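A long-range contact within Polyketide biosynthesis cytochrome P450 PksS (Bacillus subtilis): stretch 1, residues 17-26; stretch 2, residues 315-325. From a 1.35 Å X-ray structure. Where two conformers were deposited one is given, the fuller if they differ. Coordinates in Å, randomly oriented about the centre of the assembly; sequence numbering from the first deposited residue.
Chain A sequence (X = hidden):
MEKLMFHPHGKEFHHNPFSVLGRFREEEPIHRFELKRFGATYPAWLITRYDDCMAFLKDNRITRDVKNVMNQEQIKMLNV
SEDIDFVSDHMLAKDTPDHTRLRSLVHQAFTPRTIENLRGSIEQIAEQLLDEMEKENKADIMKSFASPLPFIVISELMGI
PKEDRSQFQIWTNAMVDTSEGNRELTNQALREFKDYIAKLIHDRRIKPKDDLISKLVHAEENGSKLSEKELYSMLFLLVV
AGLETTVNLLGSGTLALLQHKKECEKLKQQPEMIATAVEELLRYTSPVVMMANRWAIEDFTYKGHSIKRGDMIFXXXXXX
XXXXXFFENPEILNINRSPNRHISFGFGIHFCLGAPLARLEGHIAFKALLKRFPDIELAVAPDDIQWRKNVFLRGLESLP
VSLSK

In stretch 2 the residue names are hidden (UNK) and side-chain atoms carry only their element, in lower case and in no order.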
# COMPACT_ATOMS: atom_id res chain seq x y z
N PRO A 17 12.93 5.94 -7.99
CA PRO A 17 12.93 4.51 -8.30
C PRO A 17 12.31 4.18 -9.69
O PRO A 17 12.65 3.18 -10.28
CB PRO A 17 12.13 3.90 -7.15
CG PRO A 17 11.28 5.01 -6.74
CD PRO A 17 12.12 6.22 -6.83
N PHE A 18 11.50 5.10 -10.14
CA PHE A 18 10.84 4.92 -11.44
C PHE A 18 11.87 4.95 -12.52
O PHE A 18 11.86 4.18 -13.47
CB PHE A 18 9.76 5.89 -11.67
CG PHE A 18 8.72 5.82 -10.63
CD1 PHE A 18 8.74 6.54 -9.46
CD2 PHE A 18 7.64 4.92 -10.82
CE1 PHE A 18 7.76 6.38 -8.51
CE2 PHE A 18 6.64 4.81 -9.84
CZ PHE A 18 6.69 5.51 -8.71
N SER A 19 12.86 5.85 -12.37
CA SER A 19 13.85 5.94 -13.45
C SER A 19 14.83 4.74 -13.39
O SER A 19 15.20 4.22 -14.42
CB SER A 19 14.62 7.28 -13.48
OG SER A 19 15.90 7.18 -14.06
N VAL A 20 15.12 4.25 -12.22
CA VAL A 20 15.96 3.07 -12.12
C VAL A 20 15.25 1.86 -12.73
O VAL A 20 15.77 1.07 -13.53
CB VAL A 20 16.37 2.76 -10.66
CG1 VAL A 20 17.08 1.46 -10.52
CG2 VAL A 20 17.28 3.89 -10.14
N LEU A 21 14.03 1.59 -12.22
CA LEU A 21 13.29 0.42 -12.69
C LEU A 21 13.01 0.51 -14.23
O LEU A 21 13.02 -0.49 -14.92
CB LEU A 21 11.99 0.25 -11.93
CG LEU A 21 12.05 -0.02 -10.44
CD1 LEU A 21 10.65 -0.06 -9.87
CD2 LEU A 21 12.79 -1.30 -10.24
N GLY A 22 12.79 1.71 -14.71
CA GLY A 22 12.56 1.94 -16.14
C GLY A 22 13.79 1.62 -16.99
O GLY A 22 13.66 1.08 -18.11
N ARG A 23 14.95 1.98 -16.46
CA ARG A 23 16.20 1.66 -17.21
C ARG A 23 16.39 0.20 -17.25
O ARG A 23 16.68 -0.36 -18.28
CB ARG A 23 17.39 2.37 -16.56
CG ARG A 23 18.71 1.80 -17.08
CD ARG A 23 19.92 2.59 -16.62
NE ARG A 23 20.24 2.19 -15.24
CZ ARG A 23 20.11 2.97 -14.15
NH1 ARG A 23 19.62 4.21 -14.20
NH2 ARG A 23 20.48 2.47 -12.95
N PHE A 24 16.15 -0.55 -16.16
CA PHE A 24 16.17 -1.98 -16.16
C PHE A 24 15.13 -2.56 -17.12
O PHE A 24 15.44 -3.52 -17.85
CB PHE A 24 16.01 -2.60 -14.73
CG PHE A 24 17.32 -2.60 -13.97
CD1 PHE A 24 18.17 -3.65 -14.14
CD2 PHE A 24 17.66 -1.59 -13.11
CE1 PHE A 24 19.39 -3.69 -13.45
CE2 PHE A 24 18.90 -1.65 -12.39
CZ PHE A 24 19.74 -2.68 -12.60
N ARG A 25 13.95 -2.00 -17.17
CA ARG A 25 12.94 -2.52 -18.06
C ARG A 25 13.43 -2.49 -19.52
O ARG A 25 13.23 -3.37 -20.24
CB ARG A 25 11.65 -1.70 -17.94
CG ARG A 25 10.47 -2.39 -18.64
CD ARG A 25 9.17 -1.58 -18.68
NE ARG A 25 9.40 -0.40 -19.48
CZ ARG A 25 9.34 0.84 -19.07
NH1 ARG A 25 8.94 1.17 -17.85
NH2 ARG A 25 9.72 1.79 -19.87
N GLU A 26 14.08 -1.40 -19.89
CA GLU A 26 14.57 -1.24 -21.29
C GLU A 26 15.82 -2.02 -21.52
O GLU A 26 15.95 -2.52 -22.64
CB GLU A 26 14.83 0.19 -21.49
CG GLU A 26 13.63 1.09 -21.48
CD GLU A 26 13.98 2.58 -21.38
OE1 GLU A 26 15.14 2.93 -21.04
OE2 GLU A 26 13.08 3.43 -21.57
N UNK A 315 8.97 -7.95 -8.13
CA UNK A 315 8.06 -7.52 -9.12
C UNK A 315 8.10 -6.00 -9.19
O UNK A 315 7.71 -5.31 -8.23
c UNK A 315 6.64 -7.99 -8.85
c UNK A 315 6.54 -9.50 -8.72
c UNK A 315 6.78 -10.28 -9.99
c UNK A 315 5.63 -7.44 -9.83
N UNK A 316 8.60 -5.42 -10.27
CA UNK A 316 8.77 -4.02 -10.47
C UNK A 316 7.51 -3.34 -10.90
O UNK A 316 7.38 -2.90 -12.04
N UNK A 317 6.57 -3.21 -9.99
CA UNK A 317 5.30 -2.50 -10.28
C UNK A 317 5.52 -1.18 -10.96
O UNK A 317 4.83 -0.84 -11.94
c UNK A 317 4.02 -3.66 -8.44
c UNK A 317 4.49 -2.35 -8.96
c UNK A 317 3.30 -1.45 -9.18
c UNK A 317 3.28 -3.63 -7.09
N UNK A 318 6.42 -0.34 -10.42
CA UNK A 318 6.54 1.00 -10.91
C UNK A 318 6.87 1.06 -12.43
O UNK A 318 6.33 1.91 -13.12
N UNK A 319 7.80 0.18 -12.84
CA UNK A 319 8.12 0.15 -14.27
C UNK A 319 7.12 -0.60 -15.07
O UNK A 319 6.89 -0.27 -16.26
o UNK A 319 9.70 -1.66 -13.90
c UNK A 319 9.52 -0.42 -14.42
N UNK A 320 6.52 -1.66 -14.57
CA UNK A 320 5.52 -2.38 -15.32
C UNK A 320 4.37 -1.45 -15.67
O UNK A 320 3.81 -1.45 -16.77
c UNK A 320 4.97 -3.52 -14.49
N UNK A 321 4.02 -0.55 -14.72
CA UNK A 321 2.97 0.43 -14.88
C UNK A 321 3.29 1.54 -15.90
O UNK A 321 2.41 2.29 -16.24
c UNK A 321 1.72 0.23 -12.73
c UNK A 321 2.65 1.03 -13.51
o UNK A 321 1.10 -0.73 -13.20
n UNK A 321 1.55 0.62 -11.46
N UNK A 322 4.52 1.56 -16.35
CA UNK A 322 4.98 2.50 -17.37
C UNK A 322 5.42 1.79 -18.61
O UNK A 322 6.21 2.36 -19.44
n UNK A 322 5.82 7.75 -12.63
c UNK A 322 6.06 3.47 -16.83
c UNK A 322 6.48 5.24 -15.12
n UNK A 322 7.05 7.96 -14.55
c UNK A 322 5.46 4.35 -15.72
n UNK A 322 5.95 5.99 -13.97
c UNK A 322 6.23 7.23 -13.72
N UNK A 323 5.03 0.55 -18.81
CA UNK A 323 5.53 -0.24 -19.97
C UNK A 323 4.80 0.18 -21.19
O UNK A 323 3.60 0.07 -21.31
o UNK A 323 5.95 -2.36 -21.79
c UNK A 323 5.30 -1.70 -19.62
o UNK A 323 6.42 -3.71 -20.15
c UNK A 323 5.93 -2.68 -20.53
N UNK A 324 5.54 0.65 -22.26
CA UNK A 324 4.85 1.08 -23.44
C UNK A 324 4.23 0.01 -24.29
O UNK A 324 3.39 0.37 -25.13
c UNK A 324 7.17 1.19 -23.84
c UNK A 324 6.98 0.87 -22.32
c UNK A 324 5.99 1.79 -24.27
N UNK A 325 4.45 -1.25 -24.02
CA UNK A 325 3.68 -2.32 -24.64
C UNK A 325 2.27 -2.42 -24.14
O UNK A 325 1.37 -3.01 -24.75
c UNK A 325 4.35 -3.58 -24.41
o UNK A 325 5.72 -3.76 -26.32
n UNK A 325 6.76 -3.51 -24.35
c UNK A 325 5.68 -3.65 -25.07
O HOH W 1 8.05 4.24 -20.12

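Residues 17-26 form a continuous helix, and the hidden stretch passes along the side of it that carries Phe-18, Leu-21 and Arg-25. Position 315 bears four side-chain carbons, forked at the first, with one arm two carbons long; this is Ile-315, which does not reach the helix. Position 316 has no side-chain atoms, so it is Gly-316, the N-cap of the short helix that follows; its CA lies 4.4 Å from Leu-21 CD1. At 317 four carbons again fork at the first, with one arm longer by a carbon, which gives Ile-317, its end leading away from the contact.

Position 318 has no side chain and is Gly-318. Its CA lies 4.0 Å from Phe-18 CE2, and an ideal CB here would come within 3.2 Å of that same CE2, so the bare backbone suits the close approach of the ring. Position 319 carries one carbon and then one oxygen, too short for anything but Ser-319. Its CB packs 3.5 Å from Leu-21 O and 3.9 Å from Gly-22 N, where the two backbones run close, with CA atoms of Gly-22 and Ser-319 5.1 Å apart. The single carbon at 320 points away and marks Ala-320.

At 321, two carbons, the second bearing one oxygen and one nitrogen, identify Asn-321, which stays clear of stretch 1. Position 322 extends through three carbons and a nitrogen to a carbon holding two more nitrogens: Arg-322. Its guanidinium lies flat on the Phe-18 ring, centres 4.6 Å apart and planes at 30°, with NE 3.7 Å from Phe-18 CD2. Position 323 has two carbons, the second carrying two oxygens, hence Asp-323; its OD2 sits 3.8 Å from Arg-25 CD but well out of the guanidinium plane, so charge alone relates them. At 324 three carbons close a ring onto the backbone nitrogen, giving Pro-324, whose CD is 3.8 Å from Arg-25 NH2. Position 325, two carbons with an oxygen and a nitrogen on the second, is Asn-325; its N and ND2 both donate to Asp-323 OD1, each at 2.9 Å.

The contact thus joins a stacked end to a polar one. Phe-18 rests against Gly-318 and the Arg-322 guanidinium, while Leu-21 packs beside the small residues. Arg-25 supplies the sole direct hydrogen bond between the stretches, from NH1 to Ser-319 O at 3.0 Å, and a water accepting weakly from Arg-25 NH2 (3.0 Å to the water O) donates to Arg-322 O (2.7 Å from the same O).

Stretch 2 (315-325) IGIGSANRDPN
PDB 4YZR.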